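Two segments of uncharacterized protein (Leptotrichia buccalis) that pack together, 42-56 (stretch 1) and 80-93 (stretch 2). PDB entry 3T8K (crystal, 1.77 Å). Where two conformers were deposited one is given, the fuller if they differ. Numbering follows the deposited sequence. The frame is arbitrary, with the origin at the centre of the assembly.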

# COMPACT_ATOMS: atom_id res chain seq x y z
N LEU A 42 -14.43 1.33 7.37
CA LEU A 42 -13.27 0.66 7.98
C LEU A 42 -12.19 0.32 6.96
O LEU A 42 -11.00 0.30 7.30
CB LEU A 42 -13.69 -0.60 8.74
CG LEU A 42 -14.33 -0.33 10.09
CD1 LEU A 42 -14.95 -1.60 10.66
CD2 LEU A 42 -13.30 0.27 11.05
N TYR A 43 -12.59 0.05 5.73
CA TYR A 43 -11.60 -0.19 4.68
C TYR A 43 -10.70 1.03 4.49
O TYR A 43 -9.49 0.90 4.38
CB TYR A 43 -12.27 -0.60 3.36
CG TYR A 43 -11.32 -1.35 2.44
CD1 TYR A 43 -11.37 -2.73 2.34
CD2 TYR A 43 -10.37 -0.67 1.70
CE1 TYR A 43 -10.49 -3.43 1.51
CE2 TYR A 43 -9.48 -1.35 0.86
CZ TYR A 43 -9.55 -2.73 0.77
OH TYR A 43 -8.67 -3.41 -0.05
N ASP A 44 -11.30 2.22 4.47
CA ASP A 44 -10.53 3.47 4.39
C ASP A 44 -9.63 3.68 5.62
O ASP A 44 -8.46 4.06 5.50
CB ASP A 44 -11.46 4.67 4.26
CG ASP A 44 -12.31 4.63 2.99
OD1 ASP A 44 -11.90 3.97 2.02
OD2 ASP A 44 -13.39 5.25 2.98
N VAL A 45 -10.19 3.46 6.80
CA VAL A 45 -9.42 3.59 8.03
C VAL A 45 -8.14 2.75 8.00
O VAL A 45 -7.07 3.21 8.39
CB VAL A 45 -10.24 3.14 9.24
CG1 VAL A 45 -9.41 3.24 10.51
CG2 VAL A 45 -11.50 4.01 9.36
N LEU A 46 -8.27 1.50 7.56
CA LEU A 46 -7.14 0.58 7.61
C LEU A 46 -6.01 1.04 6.70
O LEU A 46 -4.87 0.57 6.83
CB LEU A 46 -7.60 -0.83 7.27
CG LEU A 46 -8.50 -1.40 8.36
CD1 LEU A 46 -9.23 -2.64 7.87
CD2 LEU A 46 -7.69 -1.69 9.62
N ARG A 47 -6.31 1.96 5.80
CA ARG A 47 -5.32 2.47 4.87
C ARG A 47 -4.59 3.69 5.40
O ARG A 47 -3.65 4.20 4.77
CB ARG A 47 -5.95 2.74 3.50
CG ARG A 47 -6.37 1.45 2.81
CD ARG A 47 -6.99 1.69 1.46
NE ARG A 47 -8.37 2.16 1.59
CZ ARG A 47 -9.20 2.34 0.56
NH1 ARG A 47 -8.80 2.09 -0.68
NH2 ARG A 47 -10.44 2.77 0.78
N ASN A 48 -5.00 4.16 6.57
CA ASN A 48 -4.28 5.24 7.25
C ASN A 48 -2.85 4.80 7.59
O ASN A 48 -2.64 3.84 8.34
CB ASN A 48 -5.05 5.66 8.51
CG ASN A 48 -4.68 7.05 8.98
OD1 ASN A 48 -3.51 7.41 9.07
ND2 ASN A 48 -5.71 7.84 9.31
N ASN A 49 -1.87 5.53 7.06
CA ASN A 49 -0.46 5.28 7.36
C ASN A 49 -0.02 5.60 8.79
O ASN A 49 1.12 5.30 9.19
CB ASN A 49 0.43 6.06 6.39
CG ASN A 49 0.25 5.62 4.95
OD1 ASN A 49 0.19 4.43 4.66
ND2 ASN A 49 0.14 6.59 4.04
N ASN A 50 -0.90 6.24 9.55
CA ASN A 50 -0.64 6.59 10.94
C ASN A 50 -1.15 5.45 11.83
O ASN A 50 -2.36 5.24 11.93
CB ASN A 50 -1.36 7.91 11.28
CG ASN A 50 -1.04 8.43 12.68
OD1 ASN A 50 -0.95 7.67 13.64
ND2 ASN A 50 -0.89 9.74 12.79
N ASP A 51 -0.23 4.70 12.44
CA ASP A 51 -0.60 3.51 13.22
C ASP A 51 -1.54 3.85 14.37
O ASP A 51 -2.52 3.15 14.61
CB ASP A 51 0.64 2.82 13.81
CG ASP A 51 1.45 2.06 12.77
OD1 ASP A 51 0.91 1.76 11.68
OD2 ASP A 51 2.63 1.76 13.05
N GLU A 52 -1.21 4.92 15.09
CA GLU A 52 -2.02 5.35 16.23
C GLU A 52 -3.42 5.76 15.78
O GLU A 52 -4.43 5.35 16.36
CB GLU A 52 -1.34 6.50 16.96
CG GLU A 52 -2.10 6.98 18.18
CD GLU A 52 -1.52 8.25 18.77
OE1 GLU A 52 -0.54 8.78 18.20
OE2 GLU A 52 -2.05 8.73 19.80
N ALA A 53 -3.48 6.58 14.73
CA ALA A 53 -4.76 6.95 14.13
C ALA A 53 -5.52 5.71 13.64
O ALA A 53 -6.70 5.55 13.93
CB ALA A 53 -4.55 7.95 13.00
N ARG A 54 -4.83 4.83 12.91
CA ARG A 54 -5.48 3.64 12.35
C ARG A 54 -6.17 2.83 13.44
O ARG A 54 -7.29 2.35 13.27
CB ARG A 54 -4.46 2.75 11.64
CG ARG A 54 -5.09 1.61 10.85
CD ARG A 54 -4.08 0.49 10.51
NE ARG A 54 -3.58 -0.16 11.72
CZ ARG A 54 -3.02 -1.37 11.75
NH1 ARG A 54 -2.89 -2.08 10.64
NH2 ARG A 54 -2.59 -1.87 12.90
N TYR A 55 -5.46 2.64 14.55
CA TYR A 55 -5.98 1.84 15.65
C TYR A 55 -7.11 2.56 16.39
O TYR A 55 -8.19 2.00 16.57
CB TYR A 55 -4.85 1.45 16.61
CG TYR A 55 -5.31 0.60 17.77
CD1 TYR A 55 -5.43 -0.77 17.65
CD2 TYR A 55 -5.62 1.18 19.00
CE1 TYR A 55 -5.85 -1.56 18.71
CE2 TYR A 55 -6.03 0.40 20.07
CZ TYR A 55 -6.15 -0.96 19.92
OH TYR A 55 -6.56 -1.74 20.98
N LYS A 56 -6.87 3.80 16.82
CA LYS A 56 -7.86 4.55 17.60
C LYS A 56 -9.16 4.75 16.82
O LYS A 56 -10.25 4.56 17.37
CB LYS A 56 -7.30 5.90 18.04
CG LYS A 56 -6.27 5.82 19.16
CD LYS A 56 -5.67 7.18 19.46
CE LYS A 56 -4.67 7.11 20.60
NZ LYS A 56 -4.11 8.45 20.93
N PHE A 80 -7.48 -7.48 4.21
CA PHE A 80 -6.43 -7.16 3.25
C PHE A 80 -5.72 -5.85 3.59
O PHE A 80 -4.50 -5.85 3.75
CB PHE A 80 -6.95 -7.14 1.81
CG PHE A 80 -5.85 -7.06 0.77
CD1 PHE A 80 -5.01 -8.15 0.54
CD2 PHE A 80 -5.66 -5.90 0.03
CE1 PHE A 80 -4.00 -8.08 -0.42
CE2 PHE A 80 -4.65 -5.82 -0.93
CZ PHE A 80 -3.82 -6.91 -1.15
N PRO A 81 -6.46 -4.74 3.71
CA PRO A 81 -5.75 -3.51 4.07
C PRO A 81 -5.15 -3.61 5.46
O PRO A 81 -4.11 -2.98 5.70
CB PRO A 81 -6.84 -2.43 4.00
CG PRO A 81 -8.14 -3.17 4.04
CD PRO A 81 -7.87 -4.49 3.37
N LEU A 82 -5.78 -4.37 6.35
CA LEU A 82 -5.22 -4.59 7.69
C LEU A 82 -3.81 -5.15 7.59
O LEU A 82 -2.86 -4.62 8.18
CB LEU A 82 -6.08 -5.58 8.47
CG LEU A 82 -5.50 -6.02 9.82
CD1 LEU A 82 -5.41 -4.85 10.78
CD2 LEU A 82 -6.36 -7.11 10.42
N PHE A 83 -3.67 -6.23 6.83
CA PHE A 83 -2.37 -6.91 6.72
C PHE A 83 -1.37 -6.19 5.80
O PHE A 83 -0.16 -6.21 6.05
CB PHE A 83 -2.56 -8.37 6.32
CG PHE A 83 -3.25 -9.18 7.38
CD1 PHE A 83 -2.83 -9.11 8.70
CD2 PHE A 83 -4.34 -10.00 7.07
CE1 PHE A 83 -3.46 -9.84 9.70
CE2 PHE A 83 -4.98 -10.74 8.05
CZ PHE A 83 -4.54 -10.66 9.37
N GLN A 84 -1.87 -5.55 4.74
CA GLN A 84 -1.01 -4.75 3.88
C GLN A 84 -0.33 -3.61 4.64
O GLN A 84 0.85 -3.33 4.43
CB GLN A 84 -1.79 -4.19 2.69
CG GLN A 84 -2.17 -5.23 1.68
CD GLN A 84 -0.97 -6.00 1.16
OE1 GLN A 84 -0.83 -7.19 1.42
NE2 GLN A 84 -0.08 -5.31 0.43
N GLY A 85 -1.08 -2.95 5.52
CA GLY A 85 -0.57 -1.78 6.22
C GLY A 85 -0.17 -1.96 7.67
O GLY A 85 0.28 -1.01 8.31
N GLY A 86 -0.31 -3.17 8.21
CA GLY A 86 -0.20 -3.38 9.65
C GLY A 86 1.16 -3.78 10.20
O GLY A 86 1.27 -4.12 11.39
N GLY A 87 2.20 -3.72 9.37
CA GLY A 87 3.51 -4.22 9.74
C GLY A 87 4.27 -3.47 10.83
O GLY A 87 5.12 -4.06 11.50
N ASN A 88 3.97 -2.19 11.00
CA ASN A 88 4.70 -1.37 11.97
C ASN A 88 4.08 -1.37 13.38
O ASN A 88 4.67 -0.83 14.32
CB ASN A 88 4.86 0.06 11.47
CG ASN A 88 5.54 0.12 10.12
OD1 ASN A 88 4.96 0.59 9.14
ND2 ASN A 88 6.77 -0.36 10.05
N ASP A 89 2.91 -1.97 13.50
CA ASP A 89 2.23 -2.07 14.79
C ASP A 89 1.66 -3.48 14.98
O ASP A 89 0.46 -3.69 14.83
CB ASP A 89 1.11 -1.03 14.87
CG ASP A 89 0.42 -1.01 16.22
OD1 ASP A 89 0.91 -1.67 17.15
OD2 ASP A 89 -0.61 -0.31 16.37
N ILE A 90 2.53 -4.44 15.28
CA ILE A 90 2.10 -5.83 15.39
C ILE A 90 1.07 -6.03 16.51
O ILE A 90 0.09 -6.75 16.33
CB ILE A 90 3.29 -6.82 15.56
CG1 ILE A 90 2.78 -8.26 15.55
CG2 ILE A 90 4.08 -6.54 16.83
CD1 ILE A 90 2.10 -8.64 14.26
N THR A 91 1.29 -5.39 17.65
CA THR A 91 0.33 -5.46 18.75
C THR A 91 -1.05 -4.98 18.29
O THR A 91 -2.06 -5.65 18.52
CB THR A 91 0.80 -4.64 19.96
OG1 THR A 91 2.00 -5.22 20.49
CG2 THR A 91 -0.27 -4.61 21.04
N GLY A 92 -1.09 -3.84 17.61
CA GLY A 92 -2.34 -3.27 17.15
C GLY A 92 -3.01 -4.09 16.06
O GLY A 92 -4.21 -4.33 16.08
N THR A 93 -2.21 -4.53 15.09
CA THR A 93 -2.70 -5.34 13.99
C THR A 93 -3.26 -6.66 14.50
O THR A 93 -4.28 -7.14 14.02
CB THR A 93 -1.58 -5.56 12.97
OG1 THR A 93 -1.24 -4.30 12.38
CG2 THR A 93 -1.99 -6.55 11.88
O HOH W 1 -3.53 -1.46 8.28
O HOH W 2 -2.32 0.26 14.31

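Each stretch is a helix, a turn and a second helix, and the two pack side by side, the turn of stretch 1 against the first helix of stretch 2 and the turn of stretch 2 against the start of the second helix of stretch 1. A type I turn from Val45 to Asn48 follows the first helix of stretch 1; a type I turn from Gly86 to Asp89 occupies the comparable place in stretch 2. The CA atoms of Leu46 and Leu82 are 5.5 Å apart, those of Asp51 and Asp89 6.5 Å, and those of Tyr55 and Gly92 6.5 Å, so both chains advance in the same sense. Together they bury 621 Å².

The second helices have capped N termini. Asn50 OD1 accepts from Ala53 N at 3.0 Å with a nearly linear angle of 178°, and Asp89 OD1 accepts from Gly92 N at 3.0 Å and 154°. Each cap satisfies an amide that has no preceding helical carbonyl to bond. Asn50 N is itself satisfied by Asn48 OD1, 2.9 Å away.

At the opening end the contact is apolar. Pro81 CG lies 3.5 Å from the centroid of the Tyr43 ring (CG, CD1, CD2, CE1, CE2 and CZ), 14° off the normal, a CH-pi contact over one face. Tyr43 points sideways from its CA, but its chi1 of -158° (t) brings the ring to Pro81, with CE1 3.4 Å from Pro81 CD. Leu46 points toward stretch 2; its CB packs 3.7 Å from Pro81 CB and its CD2 4.1 Å from Leu82 CD1.

Arg54 dominates the polar half. Its side chain fits as a knob among Leu82, Gly85, Gly92 and Thr93. Arg54 NH2 donates to Thr93 OG1 at 2.8 Å and 160°, and Arg54 NH1 to the same oxygen at 3.3 Å and 135°, so one hydroxyl near the guanidinium plane receives both terminal nitrogens. The longer, more bent bond is the poorer of the two. Thr93 OG1 also lies 2.7 Å from Gly86 O and 3.0 Å from Asp89 O, and its single proton cannot be assigned between them. The absence of a side chain at Gly86 matters here: an ideal CB would stand 3.0 Å from Arg54 NH1 and 2.3 Å from Thr93 OG1, a clash with each.

Two waters take further bonds from the terminal nitrogens of the guanidinium. Water 1 accepts from Arg54 NH1 at 2.5 Å and lies 2.8 Å from Leu46 O and 3.1 Å from Pro81 O, carbonyls from both stretches. Water 2 accepts from Arg54 NH2 at 2.6 Å and donates to Asp51 O at 2.9 Å and Asp89 OD2 at 2.7 Å, using both protons. It therefore links the arginine to an acid that it does not reach directly: Arg54 NH2 and Asp89 OD2 are 4.3 Å apart, beyond a salt bridge.

Asp51 also points toward stretch 2, but its carboxylate makes no hydrogen bond across the interface; OD2 merely packs 3.2 Å from Asn88 CB and 3.7 Å from Asp89 CB. Beyond it, Tyr55 CD1 rests 4.0 Å from Gly92 CA.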